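Local coordinates for uncharacterized NTF-2 like protein (Silicibacter pomeroyi DSS-3, PDB 3FKA) that is of unknown function but adopts an NTF2-like fold and belongs to a putative lumazine-binding family, at residues B[14-17]-B[18-22]. Residues are numbered along the deposited sequence; the frame is centred on the assembly and turned at random.
Sequences LVET and YVMAM
The backbone N-H of Y18 is given to L14 O, with N to O 2.8 Å and an N-H...O angle of 162°. This is the first of four successive i to i+4 bonds in the second half of helix 4-24, the long N-terminal helix that packs on the curved sheet of the NTF2-like fold. The next two run from V19 N to V15 O (2.9 Å), nearly straight at 169°, and from M20 N to E16 O (3.1 Å). CB of Y18 also comes near V15 O, and the Y18 ring stands oblique to that oxygen.

V15 and V19 lie side by side and point the same way, one helical turn apart. In the V19 conformer described, one of two, they touch through V15 CG1 and V19 CG2, 4.1 Å apart. Both meet W72 of strand 72-80, so this face of the helix is buried against the sheet. Y18 sends its ring away from segment 14-17, with CG roughly anti to the backbone N (chi1 155°), and so reaches D99. Its hydroxyl is hydrogen-bonded to D99 OD2, and an unidentified ligand lies close to this side chain, consistent with a pocket.

E16, T17 and M20 are more open to solvent. T17 OG1 is hydrogen-bonded to A13 O. The M20 side chain, a selenomethionine, bends at chi2 and chi3 in the conformer described, one of two. A21 is buried against A29 and L30 of helix 27-33, and its CB sits 3.1 Å from T17 O, the acceptor of A21 N.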
# COMPACT_ATOMS: atom_id res chain seq x y z
N LEU B 14 -2.23 13.01 12.86
CA LEU B 14 -3.61 12.55 13.02
C LEU B 14 -3.64 11.17 13.66
O LEU B 14 -4.44 10.94 14.57
CB LEU B 14 -4.35 12.56 11.68
CG LEU B 14 -5.79 12.03 11.66
CD1 LEU B 14 -6.66 12.88 12.52
CD2 LEU B 14 -6.32 11.98 10.20
N VAL B 15 -2.79 10.26 13.20
CA VAL B 15 -2.74 8.90 13.77
C VAL B 15 -2.36 8.95 15.25
O VAL B 15 -2.98 8.29 16.07
CB VAL B 15 -1.77 7.99 13.02
CG1 VAL B 15 -1.68 6.64 13.73
CG2 VAL B 15 -2.24 7.79 11.59
N GLU B 16 -1.35 9.74 15.59
CA GLU B 16 -0.94 9.89 16.98
C GLU B 16 -2.10 10.45 17.84
O GLU B 16 -2.36 9.95 18.93
CB GLU B 16 0.29 10.78 17.10
CG GLU B 16 0.75 10.92 18.56
CD GLU B 16 2.10 11.61 18.72
OE1 GLU B 16 2.65 12.17 17.75
OE2 GLU B 16 2.63 11.61 19.85
N THR B 17 -2.80 11.45 17.32
CA THR B 17 -3.94 12.04 18.02
C THR B 17 -5.03 10.99 18.23
O THR B 17 -5.61 10.89 19.32
CB THR B 17 -4.48 13.25 17.26
OG1 THR B 17 -3.45 14.24 17.18
CG2 THR B 17 -5.67 13.82 17.99
N TYR B 18 -5.30 10.24 17.17
CA TYR B 18 -6.28 9.16 17.21
C TYR B 18 -5.98 8.11 18.26
O TYR B 18 -6.82 7.84 19.12
CB TYR B 18 -6.42 8.52 15.79
CG TYR B 18 -6.90 7.10 15.81
CD1 TYR B 18 -8.13 6.78 16.32
CD2 TYR B 18 -6.11 6.08 15.29
CE1 TYR B 18 -8.55 5.49 16.35
CE2 TYR B 18 -6.51 4.78 15.32
CZ TYR B 18 -7.73 4.47 15.85
OH TYR B 18 -8.11 3.14 15.87
N VAL B 19 -4.76 7.57 18.25
CA VAL B 19 -4.39 6.50 19.20
C VAL B 19 -4.44 7.00 20.65
O VAL B 19 -4.99 6.32 21.53
CB VAL B 19 -3.01 5.89 18.85
CG1 VAL B 19 -2.64 4.79 19.82
CG2 VAL B 19 -3.01 5.34 17.43
N MSE B 20 -3.92 8.19 20.89
CA MSE B 20 -3.94 8.76 22.24
C MSE B 20 -5.34 9.11 22.71
O MSE B 20 -5.68 8.84 23.85
CB MSE B 20 -3.04 9.99 22.36
CG MSE B 20 -1.57 9.75 22.12
SE MSE B 20 -0.86 8.25 23.11
CE MSE B 20 -1.55 8.75 24.86
N ALA B 21 -6.15 9.71 21.84
CA ALA B 21 -7.52 10.07 22.20
C ALA B 21 -8.34 8.82 22.52
O ALA B 21 -9.13 8.80 23.46
CB ALA B 21 -8.19 10.94 21.11
N MSE B 22 -8.13 7.77 21.73
CA MSE B 22 -8.81 6.49 21.98
C MSE B 22 -8.41 5.93 23.32
O MSE B 22 -9.26 5.56 24.12
CB MSE B 22 -8.49 5.46 20.90
CG MSE B 22 -8.98 4.03 21.24
SE MSE B 22 -8.91 2.79 19.74
CE MSE B 22 -9.71 3.94 18.54